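Side-chain contacts in Beta/alpha-amylase (Paenibacillus polymyxa, PDB 3VOC), which hydrolyses alpha-1,4-glucosidic linkages of starch, its N-terminal beta-amylase domain, the part described here, releasing successive maltose units from non-reducing chain ends: residues A[362-366]-A[367-371]; A[397-400]-A[401-405]; A[301-304]-A[305-309]; A[94-97]-A[98-101]. One frame throughout, in Å; residues are numbered along the deposited sequence.

Interaction 1 (A[362-366]-A[367-371]); sequences LPTGG and SGFQK
Gly365 lays its CA over one face of the Phe369 ring, a CH-pi contact with that CA 4.0 Å from the ring centroid and 24° off the normal. The approach is displaced toward the rim, Phe369 CE2 being the nearest ring atom at 3.7 Å from Gly365 CA. Thr364 adds its methyl, CG2, which meets Phe369 CE1 obliquely at 4.0 Å. Its hydroxyl takes the branch trans to the backbone N (chi1 -167°), bringing OG1 to 3.2 Å from Gly368 CA; any side chain on Gly368 would run into that oxygen and Gly365 O. Two backbone bonds complete the tight part, Gly368 N to Gly365 O at 2.8 Å and Phe369 N to Gly366 O at 3.1 Å, both bent at the hydrogen. Toward solvent the packing thins: Ser367 CB points away from the loop but still touches Gly366 C at 3.7 Å, and the side chain of the exposed Gln370 comes no closer than 4.0 Å, CG to Gly366 O. Leu386 of strand 383-386 touches both Thr364 and Phe369. The arrangement is the glycine-rich step from the seventh strand of a TIM barrel into its following helix, beside Asn360, which by similarity binds substrate.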
# COMPACT_ATOMS: atom_id res chain seq x y z
N LEU A 362 -4.49 12.45 3.09
CA LEU A 362 -3.70 13.60 3.51
C LEU A 362 -4.25 14.12 4.84
O LEU A 362 -5.39 13.82 5.18
CB LEU A 362 -3.76 14.69 2.44
CG LEU A 362 -3.07 14.37 1.10
CD1 LEU A 362 -3.29 15.51 0.10
CD2 LEU A 362 -1.59 14.12 1.29
N PRO A 363 -3.45 14.88 5.60
CA PRO A 363 -3.98 15.43 6.85
C PRO A 363 -5.26 16.21 6.59
O PRO A 363 -5.39 16.85 5.55
CB PRO A 363 -2.86 16.36 7.32
CG PRO A 363 -1.62 15.76 6.78
CD PRO A 363 -2.01 15.16 5.44
N THR A 364 -6.19 16.13 7.52
CA THR A 364 -7.51 16.65 7.27
C THR A 364 -8.09 17.20 8.56
O THR A 364 -7.44 17.18 9.61
CB THR A 364 -8.44 15.54 6.68
OG1 THR A 364 -9.64 16.13 6.17
CG2 THR A 364 -8.77 14.50 7.74
N GLY A 365 -9.31 17.71 8.47
CA GLY A 365 -10.04 18.23 9.61
C GLY A 365 -11.35 18.75 9.08
O GLY A 365 -11.64 18.59 7.89
N GLY A 366 -12.13 19.40 9.94
CA GLY A 366 -13.40 19.98 9.53
C GLY A 366 -14.27 19.05 8.70
O GLY A 366 -14.64 17.95 9.14
N SER A 367 -14.57 19.50 7.48
CA SER A 367 -15.40 18.76 6.51
C SER A 367 -14.85 17.38 6.18
O SER A 367 -15.61 16.46 5.84
CB SER A 367 -15.53 19.57 5.21
OG SER A 367 -16.18 20.81 5.46
N GLY A 368 -13.53 17.24 6.26
CA GLY A 368 -12.86 15.94 6.05
C GLY A 368 -13.43 14.83 6.91
O GLY A 368 -13.64 13.71 6.44
N PHE A 369 -13.70 15.15 8.18
CA PHE A 369 -14.26 14.18 9.11
C PHE A 369 -15.68 13.74 8.72
O PHE A 369 -16.05 12.59 8.89
CB PHE A 369 -14.21 14.69 10.57
CG PHE A 369 -12.79 14.86 11.11
CD1 PHE A 369 -11.80 13.94 10.80
CD2 PHE A 369 -12.47 15.94 11.93
CE1 PHE A 369 -10.49 14.10 11.28
CE2 PHE A 369 -11.16 16.09 12.43
CZ PHE A 369 -10.18 15.17 12.10
N GLN A 370 -16.46 14.68 8.17
CA GLN A 370 -17.83 14.38 7.73
C GLN A 370 -17.80 13.50 6.49
O GLN A 370 -18.63 12.60 6.35
CB GLN A 370 -18.61 15.68 7.42
CG GLN A 370 -18.37 16.81 8.42
CD GLN A 370 -18.95 18.16 7.99
OE1 GLN A 370 -19.71 18.26 7.02
NE2 GLN A 370 -18.59 19.22 8.72
N LYS A 371 -16.85 13.74 5.59
CA LYS A 371 -16.67 12.85 4.45
C LYS A 371 -16.27 11.44 4.89
O LYS A 371 -16.81 10.46 4.38
CB LYS A 371 -15.70 13.41 3.42
CG LYS A 371 -16.40 13.83 2.12
CD LYS A 371 -16.82 12.60 1.31
CE LYS A 371 -17.39 12.97 -0.05
NZ LYS A 371 -18.76 13.58 0.04

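Interaction 2 (A[397-400]-A[401-405]); sequences GSPT and GELSG
Thr400 holds OG1 between its own backbone N and carbonyl carbon (chi1 66°), which swings the hydroxyl over the start of the next turn, while Leu403 sends CG trans to its backbone N, which, with chi2 near 43°, turns CD2 toward Pro399. The motif is a type I beta turn, Thr400 to Leu403, leading into helix 403-411 and closed by a side-chain capping bond. That bond runs from Glu402 N to Thr400 OG1 at 3.1 Å, with an N-H...O angle of 156°, and OG1 also lies 3.7 Å from Glu402 CB. The backbone bond that should close the turn, Leu403 N to Thr400 O, is weak at 3.5 Å. OG1 has a second, outside partner in Asn391 O, so one oxygen ties the turn to the preceding loop. With an alanine here, Glu402 N would probably lose its capping acceptor and Asn391 O its hydrogen-bond donor. The carboxylate of Glu402 points elsewhere, with OE1 bonded to Gly366 N. Pro399 and Leu403 supply the apolar side, Pro399 CB meeting Leu403 CD2 at 3.9 Å, and both side chains rest on Thr29 of helix 20-32. The weak turn bond is supplemented by a bridging water, which donates to Thr400 O at 2.8 Å and accepts from Ser404 N at 3.0 Å.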
# COMPACT_ATOMS: atom_id res chain seq x y z
N GLY A 397 1.38 17.05 24.22
CA GLY A 397 0.18 16.30 24.57
C GLY A 397 -1.14 17.06 24.48
O GLY A 397 -2.21 16.46 24.67
N SER A 398 -1.09 18.35 24.20
CA SER A 398 -2.33 19.12 24.04
C SER A 398 -2.98 18.81 22.69
O SER A 398 -2.28 18.72 21.68
CB SER A 398 -2.09 20.63 24.21
OG SER A 398 -1.18 21.11 23.23
N PRO A 399 -4.32 18.64 22.68
CA PRO A 399 -5.13 18.49 21.47
C PRO A 399 -4.93 19.63 20.49
O PRO A 399 -4.77 20.77 20.91
CB PRO A 399 -6.56 18.57 22.01
CG PRO A 399 -6.45 17.92 23.36
CD PRO A 399 -5.12 18.39 23.89
N THR A 400 -4.96 19.33 19.20
CA THR A 400 -5.11 20.36 18.19
C THR A 400 -6.60 20.68 18.16
O THR A 400 -7.41 20.00 18.83
CB THR A 400 -4.69 19.84 16.79
OG1 THR A 400 -5.61 18.82 16.37
CG2 THR A 400 -3.26 19.26 16.83
N GLY A 401 -6.97 21.66 17.34
CA GLY A 401 -8.37 22.00 17.13
C GLY A 401 -9.18 20.91 16.44
O GLY A 401 -10.40 20.99 16.43
N GLU A 402 -8.52 19.89 15.89
CA GLU A 402 -9.22 18.84 15.13
C GLU A 402 -9.62 17.61 15.95
O GLU A 402 -10.42 16.79 15.50
CB GLU A 402 -8.39 18.41 13.91
CG GLU A 402 -8.08 19.53 12.90
CD GLU A 402 -9.34 20.29 12.44
OE1 GLU A 402 -10.43 19.69 12.31
OE2 GLU A 402 -9.24 21.51 12.22
N LEU A 403 -9.05 17.47 17.15
CA LEU A 403 -9.33 16.28 17.94
C LEU A 403 -10.81 16.15 18.25
O LEU A 403 -11.37 15.06 18.22
CB LEU A 403 -8.50 16.23 19.23
CG LEU A 403 -8.59 14.94 20.07
CD1 LEU A 403 -8.54 13.66 19.23
CD2 LEU A 403 -7.45 14.94 21.08
N SER A 404 -11.44 17.28 18.56
CA SER A 404 -12.86 17.29 18.92
C SER A 404 -13.73 16.72 17.79
O SER A 404 -14.54 15.81 18.02
CB SER A 404 -13.30 18.71 19.32
OG SER A 404 -14.66 18.69 19.67
N GLY A 405 -13.56 17.23 16.57
CA GLY A 405 -14.26 16.70 15.38
C GLY A 405 -13.95 15.23 15.09
O GLY A 405 -14.85 14.44 14.76
O HOH W 1 -9.94 19.52 19.89

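Interaction 3 (A[301-304]-A[305-309]); sequences GYYD and YNRLI. With EDO (1,2-ethanediol), chain E.
Tyr302 sets its ring obliquely against that of Tyr305, with centroids 5.7 Å apart and planes inclined at 53°. Tyr302 CD2 lies 3.6 Å from Tyr305 OH and 3.7 Å from Tyr305 CE1. On the same side of the Tyr302 ring, further round at CD1, a methyl packs, Leu308 CD2 lying 3.7 Å from Tyr302 CD1. The phenol ends are fixed by outside partners: Tyr302 OH bonds to Leu164 O and Ser281 N, and Tyr305 OH to Glu297. Between the two tyrosines the chain enters helix 305-315 with Asp304 as N-cap. Its CG stands trans to the backbone N (chi1 177°), which carries OD1 round to accept from Arg307 N at 3.0 Å, the N-H...O angle being 161°; the donor comes from above the carboxylate plane. Asp304 O starts the regular helical pattern by accepting from Leu308 N at 3.0 Å. The second carboxylate oxygen, OD2, is linked to the guanidinium by a water, which donates to Asp304 OD2 at 2.7 Å and accepts from Arg307 NH1 at 3.0 Å; the charged atoms themselves are not in contact. That guanidinium is drawn toward helix 240-268, where it meets Ser247 and forms a salt bridge with Glu254. At the loop side a 1,2-ethanediol, probably from the crystallisation liquor, donates through O1 to Tyr302 O and packs its C2 near Tyr305 CE2.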
# COMPACT_ATOMS: atom_id res chain seq x y z
N GLY A 301 -0.85 -0.28 -11.64
CA GLY A 301 -1.04 -1.72 -11.73
C GLY A 301 -2.49 -2.14 -11.64
O GLY A 301 -2.78 -3.32 -11.52
N TYR A 302 -3.42 -1.18 -11.69
CA TYR A 302 -4.83 -1.50 -11.46
C TYR A 302 -5.62 -1.53 -12.75
O TYR A 302 -5.99 -0.48 -13.30
CB TYR A 302 -5.48 -0.54 -10.46
CG TYR A 302 -4.78 -0.47 -9.12
CD1 TYR A 302 -3.96 -1.52 -8.68
CD2 TYR A 302 -4.93 0.64 -8.29
CE1 TYR A 302 -3.30 -1.45 -7.44
CE2 TYR A 302 -4.28 0.73 -7.07
CZ TYR A 302 -3.48 -0.33 -6.64
OH TYR A 302 -2.85 -0.22 -5.41
N TYR A 303 -5.89 -2.74 -13.21
CA TYR A 303 -6.62 -2.99 -14.44
C TYR A 303 -8.06 -3.42 -14.15
O TYR A 303 -8.98 -3.07 -14.90
CB TYR A 303 -5.85 -4.08 -15.22
CG TYR A 303 -6.60 -4.78 -16.34
CD1 TYR A 303 -6.99 -4.09 -17.49
CD2 TYR A 303 -6.89 -6.15 -16.25
CE1 TYR A 303 -7.65 -4.74 -18.53
CE2 TYR A 303 -7.56 -6.80 -17.27
CZ TYR A 303 -7.93 -6.09 -18.40
OH TYR A 303 -8.59 -6.75 -19.40
N ASP A 304 -8.26 -4.15 -13.06
CA ASP A 304 -9.55 -4.78 -12.79
C ASP A 304 -9.69 -4.88 -11.27
O ASP A 304 -9.11 -5.78 -10.63
CB ASP A 304 -9.61 -6.16 -13.50
CG ASP A 304 -10.89 -6.95 -13.22
OD1 ASP A 304 -11.67 -6.60 -12.31
OD2 ASP A 304 -11.09 -7.98 -13.91
N TYR A 305 -10.46 -3.96 -10.68
CA TYR A 305 -10.62 -3.95 -9.23
C TYR A 305 -11.39 -5.18 -8.74
O TYR A 305 -11.15 -5.65 -7.63
CB TYR A 305 -11.34 -2.69 -8.76
CG TYR A 305 -10.51 -1.44 -8.78
CD1 TYR A 305 -9.31 -1.35 -8.07
CD2 TYR A 305 -10.94 -0.32 -9.48
CE1 TYR A 305 -8.55 -0.20 -8.08
CE2 TYR A 305 -10.18 0.84 -9.50
CZ TYR A 305 -8.99 0.89 -8.80
OH TYR A 305 -8.24 2.06 -8.81
N ASN A 306 -12.32 -5.69 -9.54
CA ASN A 306 -13.06 -6.89 -9.11
C ASN A 306 -12.06 -8.02 -8.88
O ASN A 306 -12.11 -8.72 -7.87
CB ASN A 306 -14.11 -7.33 -10.15
CG ASN A 306 -15.35 -6.45 -10.16
OD1 ASN A 306 -15.97 -6.19 -9.12
ND2 ASN A 306 -15.74 -6.02 -11.35
N ARG A 307 -11.14 -8.21 -9.83
CA ARG A 307 -10.18 -9.29 -9.74
C ARG A 307 -9.17 -9.04 -8.63
O ARG A 307 -8.78 -9.97 -7.94
CB ARG A 307 -9.44 -9.45 -11.06
CG ARG A 307 -8.84 -10.82 -11.23
CD ARG A 307 -8.18 -10.90 -12.60
NE ARG A 307 -6.80 -10.43 -12.54
CZ ARG A 307 -6.08 -10.10 -13.60
NH1 ARG A 307 -6.62 -10.13 -14.81
NH2 ARG A 307 -4.81 -9.74 -13.46
N LEU A 308 -8.73 -7.80 -8.49
CA LEU A 308 -7.72 -7.48 -7.48
C LEU A 308 -8.29 -7.73 -6.09
O LEU A 308 -7.61 -8.30 -5.22
CB LEU A 308 -7.28 -6.02 -7.61
CG LEU A 308 -6.18 -5.54 -6.64
CD1 LEU A 308 -4.88 -6.33 -6.82
CD2 LEU A 308 -5.90 -4.08 -6.85
N ILE A 309 -9.53 -7.31 -5.87
CA ILE A 309 -10.16 -7.43 -4.55
C ILE A 309 -10.50 -8.89 -4.27
O ILE A 309 -10.40 -9.35 -3.14
CB ILE A 309 -11.34 -6.43 -4.37
CG1 ILE A 309 -10.79 -4.99 -4.36
CG2 ILE A 309 -12.07 -6.64 -3.03
CD1 ILE A 309 -11.86 -3.89 -4.62
C1 EDO E . -8.55 1.21 -13.57
O1 EDO E . -8.21 0.58 -14.81
C2 EDO E . -9.69 0.42 -12.94
O2 EDO E . -10.89 0.74 -13.66
O HOH W 2 -9.49 -9.55 -15.40

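Interaction 4 (A[94-97]-A[98-101]); sequences PLPS and WLSS
Pro96 presses CB against one face of the Trp98 indole, 3.2 Å above its plane and toward the rim, with Trp98 NE1 at 3.4 Å from Pro96 CB and CE2 at 3.5 Å. The indole reaches back over the proline because its CG sits between the backbone N and the carbonyl carbon (chi1 49°). Leu99 CG lies over the same face, while Leu99 CD1 runs alongside the proline ring, 3.7 Å from Pro96 CD. Beneath these side chains the backbone makes a 3-10 turn: Leu99 N donates to Pro96 O at 3.2 Å with an N-H...O angle of 158°. Ser97, with much surface buried by the contact though exposed overall, contributes its carbonyl. Ser97 O accepts from Ser100 OG at 2.9 Å, the hydroxyl approaching nearly along the C=O axis, and more weakly from Ser100 N at 3.5 Å. Ser101 likewise bonds through OG and N to Trp98 O, here with OG in the carbonyl plane on a lone pair. A leucine in place of Trp98 would probably uncover Pro96 CB and leave Glu48 O without its indole N-H donor. Glu48, Asp52 and Gln132 ligate calcium, and the nearest atom of the Trp98 side chain is about 4 Å from the ion, consistent with a second-shell role. The turn lies between strand 92-93 and helix 105-108, Leu95, Pro96 and Leu99 on Trp44 of helix 44-47 and Trp98 on helix 127-144.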
# COMPACT_ATOMS: atom_id res chain seq x y z
N PRO A 94 16.03 3.79 3.88
CA PRO A 94 16.12 2.91 2.71
C PRO A 94 15.86 1.46 3.10
O PRO A 94 15.82 1.13 4.29
CB PRO A 94 17.57 3.13 2.22
CG PRO A 94 18.33 3.46 3.48
CD PRO A 94 17.36 4.25 4.34
N LEU A 95 15.65 0.61 2.11
CA LEU A 95 15.69 -0.84 2.35
C LEU A 95 17.05 -1.23 2.94
O LEU A 95 18.03 -0.52 2.73
CB LEU A 95 15.46 -1.60 1.04
CG LEU A 95 14.13 -1.38 0.29
CD1 LEU A 95 14.11 -2.23 -0.98
CD2 LEU A 95 12.92 -1.71 1.17
N PRO A 96 17.12 -2.35 3.69
CA PRO A 96 18.41 -2.81 4.21
C PRO A 96 19.49 -2.80 3.12
O PRO A 96 19.28 -3.37 2.04
CB PRO A 96 18.10 -4.23 4.67
CG PRO A 96 16.66 -4.14 5.15
CD PRO A 96 16.02 -3.25 4.10
N SER A 97 20.60 -2.13 3.39
CA SER A 97 21.59 -1.88 2.34
C SER A 97 22.27 -3.13 1.79
O SER A 97 22.70 -3.13 0.63
CB SER A 97 22.63 -0.87 2.82
OG SER A 97 23.34 -1.40 3.93
N TRP A 98 22.36 -4.19 2.61
CA TRP A 98 23.00 -5.45 2.19
C TRP A 98 22.22 -6.19 1.11
O TRP A 98 22.76 -7.10 0.44
CB TRP A 98 23.25 -6.37 3.40
CG TRP A 98 22.03 -6.52 4.26
CD1 TRP A 98 21.74 -5.84 5.40
CD2 TRP A 98 20.92 -7.39 4.01
NE1 TRP A 98 20.51 -6.24 5.90
CE2 TRP A 98 20.00 -7.19 5.06
CE3 TRP A 98 20.64 -8.33 3.02
CZ2 TRP A 98 18.79 -7.89 5.13
CZ3 TRP A 98 19.43 -9.02 3.09
CH2 TRP A 98 18.52 -8.80 4.13
N LEU A 99 20.94 -5.84 0.93
CA LEU A 99 20.11 -6.48 -0.10
C LEU A 99 20.74 -6.39 -1.49
O LEU A 99 20.63 -7.33 -2.28
CB LEU A 99 18.68 -5.90 -0.13
CG LEU A 99 17.73 -6.41 0.97
CD1 LEU A 99 16.56 -5.45 1.18
CD2 LEU A 99 17.21 -7.82 0.65
N SER A 100 21.41 -5.28 -1.74
CA SER A 100 22.07 -5.00 -3.02
C SER A 100 23.13 -6.05 -3.38
O SER A 100 23.47 -6.22 -4.54
CB SER A 100 22.71 -3.61 -2.99
OG SER A 100 23.79 -3.59 -2.05
N SER A 101 23.66 -6.72 -2.36
CA SER A 101 24.70 -7.71 -2.58
C SER A 101 24.12 -9.13 -2.69
O SER A 101 24.86 -10.10 -2.83
CB SER A 101 25.77 -7.61 -1.49
OG SER A 101 25.30 -8.11 -0.26

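How the interactions relate
Interactions 1 and 2 are neighbours, their centres about 13 Å apart, joined by the bond between Gly366 and Glu402 and by Phe369 packing on the backbone at Glu402 and Gly405. Both lead from barrel strands into helices, but interaction 1 is partly buried and rests on glycine backbone and a ring face, whereas interaction 2 is a surface turn with a hydroxyl cap and water. Interactions 3 and 4 are also partly buried. Interaction 3 starts a helix too, capped by a carboxylate, and lies nearest the chain's centre, with the side chain of Tyr302 about 5 Å from that of Glu163, the predicted proton donor. Interaction 4, across the chain's centre from interaction 1, is a 3-10 turn packed near calcium.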